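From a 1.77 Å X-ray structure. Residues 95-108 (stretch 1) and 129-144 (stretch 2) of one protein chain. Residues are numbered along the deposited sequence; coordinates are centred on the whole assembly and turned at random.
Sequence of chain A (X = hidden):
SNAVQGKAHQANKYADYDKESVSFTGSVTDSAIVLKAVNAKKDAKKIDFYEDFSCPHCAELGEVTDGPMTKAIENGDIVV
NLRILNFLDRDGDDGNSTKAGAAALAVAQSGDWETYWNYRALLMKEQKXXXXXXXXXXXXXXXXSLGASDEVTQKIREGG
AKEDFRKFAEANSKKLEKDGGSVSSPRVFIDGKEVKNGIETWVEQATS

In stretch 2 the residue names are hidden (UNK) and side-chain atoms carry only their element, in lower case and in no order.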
# COMPACT_ATOMS: atom_id res chain seq x y z
N GLY A 95 6.42 13.08 7.21
CA GLY A 95 6.73 13.47 5.85
C GLY A 95 5.87 12.79 4.84
O GLY A 95 4.81 12.29 5.11
N ASN A 96 6.33 12.82 3.60
CA ASN A 96 5.52 12.34 2.52
C ASN A 96 5.19 10.87 2.72
O ASN A 96 4.11 10.47 2.43
CB ASN A 96 6.28 12.49 1.21
CG ASN A 96 5.43 12.13 0.03
OD1 ASN A 96 4.56 12.90 -0.37
ND2 ASN A 96 5.64 10.94 -0.52
N SER A 97 6.14 10.04 3.17
CA SER A 97 5.89 8.60 3.31
C SER A 97 4.78 8.36 4.34
O SER A 97 3.90 7.49 4.18
CB SER A 97 7.19 7.87 3.74
OG SER A 97 8.24 8.01 2.74
N THR A 98 4.80 9.14 5.41
CA THR A 98 3.74 9.02 6.43
C THR A 98 2.41 9.56 5.95
O THR A 98 1.38 8.94 6.18
CB THR A 98 4.13 9.68 7.76
OG1 THR A 98 5.34 9.09 8.23
CG2 THR A 98 2.98 9.47 8.82
N LYS A 99 2.42 10.73 5.32
CA LYS A 99 1.16 11.30 4.80
C LYS A 99 0.46 10.37 3.79
O LYS A 99 -0.76 10.10 3.89
CB LYS A 99 1.41 12.68 4.21
CG LYS A 99 1.62 13.75 5.25
CD LYS A 99 1.91 15.10 4.59
CE LYS A 99 1.88 16.22 5.64
NZ LYS A 99 3.04 16.17 6.55
N ALA A 100 1.22 9.85 2.84
CA ALA A 100 0.70 8.95 1.81
C ALA A 100 0.27 7.63 2.45
O ALA A 100 -0.82 7.10 2.18
CB ALA A 100 1.78 8.72 0.77
N GLY A 101 1.13 7.08 3.31
CA GLY A 101 0.89 5.79 3.91
C GLY A 101 -0.29 5.83 4.85
O GLY A 101 -1.13 4.94 4.84
N ALA A 102 -0.42 6.90 5.62
CA ALA A 102 -1.54 7.00 6.54
C ALA A 102 -2.87 7.31 5.81
O ALA A 102 -3.93 6.85 6.25
CB ALA A 102 -1.26 8.04 7.57
N ALA A 103 -2.82 8.03 4.68
CA ALA A 103 -4.02 8.26 3.84
C ALA A 103 -4.52 6.93 3.25
O ALA A 103 -5.70 6.59 3.36
CB ALA A 103 -3.73 9.25 2.74
N ALA A 104 -3.60 6.13 2.74
CA ALA A 104 -3.93 4.85 2.17
C ALA A 104 -4.45 3.92 3.26
O ALA A 104 -5.42 3.18 2.99
CB ALA A 104 -2.72 4.25 1.46
N LEU A 105 -3.83 3.93 4.44
CA LEU A 105 -4.36 3.15 5.58
C LEU A 105 -5.78 3.49 5.95
O LEU A 105 -6.58 2.57 6.18
CB LEU A 105 -3.47 3.24 6.81
CG LEU A 105 -3.92 2.38 8.03
CD1 LEU A 105 -3.91 0.88 7.73
CD2 LEU A 105 -2.90 2.68 9.13
N ALA A 106 -6.10 4.79 6.01
CA ALA A 106 -7.48 5.23 6.30
C ALA A 106 -8.48 4.61 5.32
O ALA A 106 -9.58 4.22 5.69
CB ALA A 106 -7.58 6.75 6.32
N VAL A 107 -8.14 4.56 4.03
CA VAL A 107 -8.99 3.90 3.06
C VAL A 107 -9.11 2.40 3.31
O VAL A 107 -10.20 1.88 3.30
CB VAL A 107 -8.47 4.16 1.62
CG1 VAL A 107 -9.48 3.61 0.61
CG2 VAL A 107 -8.25 5.65 1.36
N ALA A 108 -8.01 1.71 3.54
CA ALA A 108 -8.07 0.29 3.82
C ALA A 108 -8.90 -0.06 5.07
O ALA A 108 -9.65 -1.02 5.07
CB ALA A 108 -6.69 -0.25 4.00
N UNK A 129 5.52 13.57 -8.63
CA UNK A 129 4.73 14.82 -8.63
C UNK A 129 4.07 15.19 -7.30
O UNK A 129 3.73 16.33 -7.05
c UNK A 129 3.66 14.71 -9.73
n UNK A 129 3.93 13.46 -11.79
o UNK A 129 5.14 15.33 -11.44
c UNK A 129 4.28 14.54 -11.08
N UNK A 130 3.90 14.21 -6.46
CA UNK A 130 3.26 14.34 -5.19
C UNK A 130 4.28 14.77 -4.16
O UNK A 130 4.02 15.59 -3.29
c UNK A 130 1.45 12.67 -5.57
c UNK A 130 2.69 12.98 -4.78
c UNK A 130 2.38 12.88 -3.26
c UNK A 130 1.00 11.23 -5.41
N UNK A 131 5.45 14.16 -4.25
CA UNK A 131 6.47 14.19 -3.20
C UNK A 131 6.84 15.64 -2.83
O UNK A 131 7.37 16.39 -3.65
c UNK A 131 7.71 13.42 -3.66
c UNK A 131 10.72 14.14 -1.40
c UNK A 131 8.74 13.30 -2.55
c UNK A 131 8.60 12.34 -1.57
c UNK A 131 10.54 13.16 -0.42
c UNK A 131 9.80 14.21 -2.46
c UNK A 131 9.50 12.26 -0.51
o UNK A 131 11.43 13.06 0.61
N UNK A 132 6.57 16.02 -1.60
CA UNK A 132 6.89 17.38 -1.13
C UNK A 132 5.93 18.48 -1.55
O UNK A 132 6.16 19.67 -1.23
N UNK A 133 4.95 18.15 -2.40
CA UNK A 133 4.04 19.12 -2.94
C UNK A 133 2.67 18.96 -2.34
O UNK A 133 1.97 19.94 -2.18
c UNK A 133 4.07 19.11 -4.49
n UNK A 133 7.84 17.88 -6.20
c UNK A 133 5.53 19.27 -4.91
c UNK A 133 7.32 19.25 -6.57
c UNK A 133 5.81 19.33 -6.38
N UNK A 134 2.29 17.73 -1.97
CA UNK A 134 0.95 17.49 -1.41
C UNK A 134 0.97 17.52 0.12
O UNK A 134 1.92 17.04 0.76
c UNK A 134 -0.83 15.05 -3.85
c UNK A 134 0.38 16.15 -1.86
c UNK A 134 -2.09 13.06 -4.21
c UNK A 134 0.21 16.95 -4.26
c UNK A 134 -0.10 16.11 -3.26
c UNK A 134 -1.03 15.37 -5.19
c UNK A 134 -2.24 13.38 -5.54
n UNK A 134 -0.37 16.54 -5.42
c UNK A 134 -1.40 13.88 -3.35
c UNK A 134 -1.70 14.53 -6.06
N UNK A 135 -0.10 18.07 0.69
CA UNK A 135 -0.38 17.98 2.10
C UNK A 135 -1.56 17.09 2.32
O UNK A 135 -2.12 16.55 1.38
N UNK A 136 -1.97 16.98 3.58
CA UNK A 136 -3.05 16.07 3.93
C UNK A 136 -4.37 16.32 3.20
O UNK A 136 -5.09 15.38 2.90
c UNK A 136 -3.27 16.11 5.44
o UNK A 136 -1.43 14.51 5.74
o UNK A 136 -1.82 15.96 7.37
c UNK A 136 -2.09 15.47 6.24
N UNK A 137 -4.67 17.57 2.88
CA UNK A 137 -5.94 17.87 2.22
C UNK A 137 -5.87 17.43 0.76
O UNK A 137 -6.91 17.18 0.16
n UNK A 137 -6.26 20.59 4.37
o UNK A 137 -7.86 19.11 4.17
c UNK A 137 -6.88 19.68 3.72
c UNK A 137 -6.31 19.34 2.35
N UNK A 138 -4.66 17.36 0.19
CA UNK A 138 -4.49 16.86 -1.16
C UNK A 138 -4.70 15.38 -1.18
O UNK A 138 -5.45 14.86 -2.02
o UNK A 138 -3.57 19.47 -2.54
c UNK A 138 -2.91 18.76 -1.70
o UNK A 138 -2.15 19.26 -0.85
c UNK A 138 -3.11 17.25 -1.69
N UNK A 139 -4.07 14.66 -0.26
CA UNK A 139 -4.33 13.23 -0.18
C UNK A 139 -5.82 12.93 0.01
O UNK A 139 -6.37 11.96 -0.54
c UNK A 139 -3.49 12.61 0.92
c UNK A 139 -1.13 13.46 1.11
c UNK A 139 -1.54 11.58 -0.26
c UNK A 139 -2.02 12.56 0.59
c UNK A 139 0.23 13.41 0.80
c UNK A 139 -0.20 11.52 -0.59
c UNK A 139 0.69 12.42 -0.04
N UNK A 140 -6.48 13.74 0.82
CA UNK A 140 -7.91 13.52 1.08
C UNK A 140 -8.78 13.77 -0.14
O UNK A 140 -9.70 13.02 -0.42
c UNK A 140 -8.37 14.39 2.24
N UNK A 141 -8.50 14.84 -0.88
CA UNK A 141 -9.33 15.18 -2.03
C UNK A 141 -9.25 14.00 -3.01
O UNK A 141 -10.24 13.62 -3.64
c UNK A 141 -9.42 17.73 -2.16
o UNK A 141 -9.33 18.75 -2.90
c UNK A 141 -8.85 16.44 -2.74
o UNK A 141 -9.96 17.76 -1.03
N UNK A 142 -8.04 13.47 -3.20
CA UNK A 142 -7.82 12.43 -4.18
C UNK A 142 -8.52 11.14 -3.77
O UNK A 142 -9.14 10.46 -4.60
c UNK A 142 -5.81 13.43 -5.20
c UNK A 142 -6.14 11.00 -5.41
c UNK A 142 -6.33 12.21 -4.50
N UNK A 143 -8.44 10.78 -2.48
CA UNK A 143 -9.18 9.67 -1.97
C UNK A 143 -10.68 9.81 -2.25
O UNK A 143 -11.32 8.84 -2.65
c UNK A 143 -8.93 9.52 -0.46
N UNK A 144 -11.24 10.97 -1.96
CA UNK A 144 -12.67 11.20 -2.19
C UNK A 144 -13.01 11.01 -3.67
O UNK A 144 -14.01 10.37 -4.03
c UNK A 144 -13.02 12.60 -1.74
c UNK A 144 -14.43 13.04 -2.05
c UNK A 144 -15.40 12.32 -1.16
c UNK A 144 -16.84 12.72 -1.48
n UNK A 144 -17.37 11.86 -2.54
O HOH W 1 4.11 15.38 0.55
O HOH W 2 -2.36 12.08 4.90

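Position 129 carries two carbons, the second bearing one oxygen and one nitrogen, and lies out of reach of stretch 1; it is Asn-129. Position 130 has four carbons, forked at the first, with one arm two carbons long: Ile-130. Its CG2 lies 3.6 Å from Asn-96 OD1.

At 131 one carbon leads to a six-carbon ring bearing an oxygen, so this is Tyr-131, the first residue to leave the helix. Its ring edge meets the amide, CD1 lying 3.4 Å from Asn-96 ND2. Position 132 has no side-chain atoms: Gly-132, whose phi of 78° by itself favours glycine. Four carbons in a row ending in nitrogen make 133 Lys-133; its CA-to-CB bond points away from stretch 1, and its NZ donates to Tyr-131 O at 3.0 Å. Position 134 shows one carbon and then fused five- and six-membered rings of eight carbons and one nitrogen, hence Trp-134. Its backbone O comes 4.3 Å from Lys-99 CD.

Position 135 again lacks a side chain. It is Gly-135, the N-cap of the second helix, with CA 4.4 Å from Lys-99 CD; an ideal CB would have room. Position 136 has two carbons, the second carrying two oxygens: Asp-136, whose OD1 rests 3.2 Å from Lys-99 CG, against the aliphatic part of the lysine. Position 137, two carbons ending in one oxygen and one nitrogen, is Asn-137, out of reach. Position 138, two carbons ending in two oxygens, is Asp-138; its OD2 accepts from Gly-135 N at 2.8 Å, tying down the start of the helix.

Position 139 has one carbon and a bare six-carbon ring: Phe-139, a knob among Asn-96, Lys-99, Ala-100 and Ala-103. Ala-100 CA makes an off-centre CH-pi contact, 3.6 Å from Phe-139 CE1. A single carbon makes 140 Ala-140, without contact. Position 141, two carbons with two oxygens on the second, is Asp-141; position 142, one carbon carrying two others, is Val-142; both are out of reach. At 143 a single carbon, 4.3 Å from Val-107 CG2, is Ala-143. Position 144, four carbons in a row ending in nitrogen, is the exposed Lys-144.

The rule is one large knob between helices crossing at -32° and 9.9 Å apart. Phe-139 packs against the small side chains of Ala-100 (Ala-100 CB to Phe-139 CE1, 3.7 Å) and Ala-103 (Ala-103 CB to Phe-139 CB, 3.8 Å), and Val-107 with Ala-143 continues the packing. No direct hydrogen bond crosses; water links the polar groups instead. One donates to Asn-96 OD1 (2.7 Å) and Trp-134 O (2.8 Å), the other to Lys-99 O and Asp-136 OD1 (both 2.7 Å).

Stretch 2, residues 129-144: NIYGKWGDNDFADVAK
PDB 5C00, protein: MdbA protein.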